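Local atomic coordinates of reducing end xylose-releasing exo-oligoxylanase (Bacillus halodurans, PDB entry 1WU4), a protein that hydrolyses xylooligosaccharides of three or more units with inversion of anomeric configuration, releasing xylose from the reducing end. Residues A[17-28]-A[340-348]. The protein carries 1 engineered substitution. Residues are numbered along the deposited sequence; the frame is centred on the assembly and turned at random.
Sequences LFKEFGYSEAEI and AKANVDLFW. With NI (nickel (II) ion), chain B.
An aromatic cluster of Phe18, Tyr23 and Trp348 joins helix 17-20 and the loop after it to helix 340-348 of the (alpha/alpha)6 barrel. Tyr23 stacks offset on the five-membered ring of Trp348, centroids 4.2 Å apart and planes at 27°, whereas the indole edge points at the face of Phe18, planes at 74°. Trp348 CG is turned away from the backbone N (chi1 -174°), carrying the indole toward helix 25-40, CH2 3.7 Å from Glu27 O; Glu27 OE2 binds the nickel ion at 2.0 Å, as does Glu30. A Schellman motif (Tyr23 N to Phe18 O, Gly22 N to Lys19 O) ends helix 17-20. Val344 splits its methyls, CG1 3.5 Å from Phe18 CD1 and CG2 3.6 Å from Phe21 CE2. Lys341 CD makes a CH-pi contact over one face of Phe21. Were Trp348 an alanine, Tyr23 would probably lose its stacking partner and a gap open beside Phe18. Tyr23 OH donates to Asp345 OD1 (2.6 Å) from the anti side, tilted out of the carboxylate plane; within the helix Lys341 NZ salt-bridges Asp345 OD2 (2.7 Å) on its syn lone pair. Gripped at both oxygens, the carboxylate resists rotation, its charge probably balanced by the lysine.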
loop_
_atom_site.group_PDB
_atom_site.type_symbol
_atom_site.label_atom_id
_atom_site.label_comp_id
_atom_site.label_asym_id
_atom_site.label_seq_id
_atom_site.Cartn_x
_atom_site.Cartn_y
_atom_site.Cartn_z
ATOM N N LEU A 17 -12.357 9.602 -11.145
ATOM C CA LEU A 17 -13.654 9.012 -10.871
ATOM C C LEU A 17 -14.580 9.958 -10.122
ATOM O O LEU A 17 -15.788 9.929 -10.333
ATOM C CB LEU A 17 -13.492 7.690 -10.115
ATOM C CG LEU A 17 -14.730 6.784 -10.079
ATOM C CD1 LEU A 17 -15.300 6.595 -11.485
ATOM C CD2 LEU A 17 -14.351 5.443 -9.469
ATOM N N PHE A 18 -14.030 10.796 -9.246
ATOM C CA PHE A 18 -14.873 11.753 -8.534
ATOM C C PHE A 18 -15.600 12.617 -9.566
ATOM O O PHE A 18 -16.809 12.840 -9.474
ATOM C CB PHE A 18 -14.043 12.692 -7.644
ATOM C CG PHE A 18 -13.552 12.074 -6.363
ATOM C CD1 PHE A 18 -14.425 11.435 -5.489
ATOM C CD2 PHE A 18 -12.217 12.207 -5.996
ATOM C CE1 PHE A 18 -13.973 10.940 -4.262
ATOM C CE2 PHE A 18 -11.755 11.719 -4.776
ATOM C CZ PHE A 18 -12.631 11.087 -3.906
ATOM N N LYS A 19 -14.848 13.113 -10.544
ATOM C CA LYS A 19 -15.411 13.973 -11.579
ATOM C C LYS A 19 -16.445 13.239 -12.422
ATOM O O LYS A 19 -17.509 13.782 -12.727
ATOM C CB LYS A 19 -14.292 14.511 -12.472
ATOM C CG LYS A 19 -14.758 15.471 -13.557
ATOM C CD LYS A 19 -13.572 16.021 -14.336
ATOM C CE LYS A 19 -14.023 16.933 -15.463
ATOM N NZ LYS A 19 -14.847 16.202 -16.464
ATOM N N GLU A 20 -16.136 12.003 -12.797
ATOM C CA GLU A 20 -17.056 11.220 -13.605
ATOM C C GLU A 20 -18.347 10.929 -12.844
ATOM O O GLU A 20 -19.398 10.713 -13.453
ATOM C CB GLU A 20 -16.384 9.919 -14.059
ATOM C CG GLU A 20 -15.259 10.159 -15.061
ATOM C CD GLU A 20 -14.664 8.881 -15.625
ATOM O OE1 GLU A 20 -13.774 8.981 -16.497
ATOM O OE2 GLU A 20 -15.082 7.781 -15.201
ATOM N N PHE A 21 -18.272 10.944 -11.516
ATOM C CA PHE A 21 -19.443 10.695 -10.686
ATOM C C PHE A 21 -20.180 11.967 -10.256
ATOM O O PHE A 21 -21.020 11.929 -9.355
ATOM C CB PHE A 21 -19.069 9.861 -9.452
ATOM C CG PHE A 21 -18.894 8.389 -9.737
ATOM C CD1 PHE A 21 -19.315 7.838 -10.948
ATOM C CD2 PHE A 21 -18.334 7.544 -8.782
ATOM C CE1 PHE A 21 -19.182 6.472 -11.198
ATOM C CE2 PHE A 21 -18.198 6.178 -9.023
ATOM C CZ PHE A 21 -18.623 5.642 -10.233
ATOM N N GLY A 22 -19.855 13.095 -10.881
ATOM C CA GLY A 22 -20.564 14.325 -10.568
ATOM C C GLY A 22 -19.922 15.416 -9.733
ATOM O O GLY A 22 -20.457 16.523 -9.667
ATOM N N TYR A 23 -18.798 15.130 -9.087
ATOM C CA TYR A 23 -18.127 16.137 -8.270
ATOM C C TYR A 23 -17.404 17.137 -9.170
ATOM O O TYR A 23 -16.861 16.766 -10.209
ATOM C CB TYR A 23 -17.154 15.447 -7.314
ATOM C CG TYR A 23 -17.874 14.637 -6.262
ATOM C CD1 TYR A 23 -18.400 15.250 -5.126
ATOM C CD2 TYR A 23 -18.088 13.268 -6.429
ATOM C CE1 TYR A 23 -19.125 14.525 -4.184
ATOM C CE2 TYR A 23 -18.812 12.534 -5.491
ATOM C CZ TYR A 23 -19.328 13.170 -4.374
ATOM O OH TYR A 23 -20.059 12.463 -3.448
ATOM N N SER A 24 -17.405 18.409 -8.781
ATOM C CA SER A 24 -16.758 19.434 -9.598
ATOM C C SER A 24 -15.241 19.418 -9.458
ATOM O O SER A 24 -14.708 19.064 -8.404
ATOM C CB SER A 24 -17.286 20.824 -9.234
ATOM O OG SER A 24 -16.769 21.261 -7.987
ATOM N N GLU A 25 -14.550 19.808 -10.524
ATOM C CA GLU A 25 -13.093 19.835 -10.518
ATOM C C GLU A 25 -12.562 20.699 -9.380
ATOM O O GLU A 25 -11.602 20.330 -8.706
ATOM C CB GLU A 25 -12.560 20.382 -11.846
ATOM C CG GLU A 25 -12.960 21.828 -12.116
ATOM C CD GLU A 25 -12.103 22.490 -13.181
ATOM O OE1 GLU A 25 -10.875 22.608 -12.969
ATOM O OE2 GLU A 25 -12.656 22.895 -14.225
ATOM N N ALA A 26 -13.190 21.852 -9.172
ATOM C CA ALA A 26 -12.766 22.771 -8.121
ATOM C C ALA A 26 -12.859 22.148 -6.731
ATOM O O ALA A 26 -11.921 22.246 -5.937
ATOM C CB ALA A 26 -13.602 24.048 -8.178
ATOM N N GLU A 27 -13.986 21.511 -6.431
ATOM C CA GLU A 27 -14.155 20.894 -5.123
ATOM C C GLU A 27 -13.238 19.689 -4.935
ATOM O O GLU A 27 -12.781 19.421 -3.823
ATOM C CB GLU A 27 -15.622 20.512 -4.905
ATOM C CG GLU A 27 -16.530 21.729 -4.695
ATOM C CD GLU A 27 -16.114 22.566 -3.491
ATOM O OE1 GLU A 27 -16.088 22.026 -2.367
ATOM O OE2 GLU A 27 -15.812 23.765 -3.665
ATOM N N ILE A 28 -12.961 18.968 -6.018
ATOM C CA ILE A 28 -12.068 17.817 -5.949
ATOM C C ILE A 28 -10.656 18.317 -5.637
ATOM O O ILE A 28 -9.985 17.785 -4.751
ATOM C CB ILE A 28 -12.062 17.040 -7.285
ATOM C CG1 ILE A 28 -13.434 16.408 -7.518
ATOM C CG2 ILE A 28 -10.987 15.956 -7.264
ATOM C CD1 ILE A 28 -13.644 15.891 -8.929
ATOM N N ALA A 340 -20.676 1.194 -7.041
ATOM C CA ALA A 340 -19.504 2.049 -7.222
ATOM C C ALA A 340 -19.738 3.496 -6.800
ATOM O O ALA A 340 -18.969 4.056 -6.015
ATOM C CB ALA A 340 -19.040 1.993 -8.673
ATOM N N LYS A 341 -20.795 4.098 -7.332
ATOM C CA LYS A 341 -21.152 5.481 -7.025
ATOM C C LYS A 341 -21.431 5.662 -5.535
ATOM O O LYS A 341 -20.957 6.616 -4.912
ATOM C CB LYS A 341 -22.392 5.872 -7.835
ATOM C CG LYS A 341 -22.937 7.273 -7.586
ATOM C CD LYS A 341 -22.069 8.344 -8.215
ATOM C CE LYS A 341 -22.832 9.660 -8.333
ATOM N NZ LYS A 341 -23.345 10.138 -7.020
ATOM N N ALA A 342 -22.199 4.742 -4.960
ATOM C CA ALA A 342 -22.536 4.821 -3.547
ATOM C C ALA A 342 -21.287 4.807 -2.675
ATOM O O ALA A 342 -21.199 5.548 -1.700
ATOM C CB ALA A 342 -23.462 3.671 -3.157
ATOM N N ASN A 343 -20.317 3.970 -3.027
ATOM C CA ASN A 343 -19.092 3.896 -2.242
ATOM C C ASN A 343 -18.275 5.174 -2.336
ATOM O O ASN A 343 -17.751 5.653 -1.329
ATOM C CB ASN A 343 -18.263 2.690 -2.679
ATOM C CG ASN A 343 -18.658 1.431 -1.946
ATOM O OD1 ASN A 343 -18.101 1.112 -0.896
ATOM N ND2 ASN A 343 -19.643 0.715 -2.483
ATOM N N VAL A 344 -18.166 5.732 -3.536
ATOM C CA VAL A 344 -17.420 6.971 -3.709
ATOM C C VAL A 344 -18.126 8.090 -2.939
ATOM O O VAL A 344 -17.471 8.917 -2.302
ATOM C CB VAL A 344 -17.284 7.337 -5.209
ATOM C CG1 VAL A 344 -16.702 8.739 -5.368
ATOM C CG2 VAL A 344 -16.381 6.321 -5.900
ATOM N N ASP A 345 -19.457 8.110 -2.976
ATOM C CA ASP A 345 -20.204 9.136 -2.250
ATOM C C ASP A 345 -20.019 8.975 -0.744
ATOM O O ASP A 345 -19.865 9.960 -0.018
ATOM C CB ASP A 345 -21.703 9.075 -2.572
ATOM C CG ASP A 345 -22.028 9.571 -3.968
ATOM O OD1 ASP A 345 -21.239 10.356 -4.534
ATOM O OD2 ASP A 345 -23.092 9.185 -4.495
ATOM N N LEU A 346 -20.037 7.733 -0.269
ATOM C CA LEU A 346 -19.865 7.475 1.156
ATOM C C LEU A 346 -18.520 8.028 1.611
ATOM O O LEU A 346 -18.424 8.696 2.638
ATOM C CB LEU A 346 -19.933 5.970 1.443
ATOM C CG LEU A 346 -19.739 5.553 2.906
ATOM C CD1 LEU A 346 -20.816 6.195 3.774
ATOM C CD2 LEU A 346 -19.790 4.035 3.023
ATOM N N PHE A 347 -17.482 7.745 0.831
ATOM C CA PHE A 347 -16.135 8.210 1.140
ATOM C C PHE A 347 -16.083 9.738 1.155
ATOM O O PHE A 347 -15.508 10.339 2.066
ATOM C CB PHE A 347 -15.154 7.635 0.110
ATOM C CG PHE A 347 -13.733 8.105 0.276
ATOM C CD1 PHE A 347 -13.116 8.104 1.525
ATOM C CD2 PHE A 347 -12.998 8.515 -0.832
ATOM C CE1 PHE A 347 -11.782 8.506 1.665
ATOM C CE2 PHE A 347 -11.666 8.916 -0.705
ATOM C CZ PHE A 347 -11.059 8.910 0.549
ATOM N N TRP A 348 -16.696 10.373 0.161
ATOM C CA TRP A 348 -16.703 11.830 0.108
ATOM C C TRP A 348 -17.347 12.407 1.368
ATOM O O TRP A 348 -16.903 13.430 1.894
ATOM C CB TRP A 348 -17.461 12.316 -1.132
ATOM C CG TRP A 348 -17.389 13.804 -1.329
ATOM C CD1 TRP A 348 -18.209 14.750 -0.783
ATOM C CD2 TRP A 348 -16.419 14.513 -2.107
ATOM N NE1 TRP A 348 -17.811 16.007 -1.177
ATOM C CE2 TRP A 348 -16.714 15.890 -1.990
ATOM C CE3 TRP A 348 -15.328 14.119 -2.894
ATOM C CZ2 TRP A 348 -15.956 16.878 -2.631
ATOM C CZ3 TRP A 348 -14.574 15.102 -3.533
ATOM C CH2 TRP A 348 -14.894 16.466 -3.396
HETATM NI NI NI B . -15.052 24.555 -2.040
#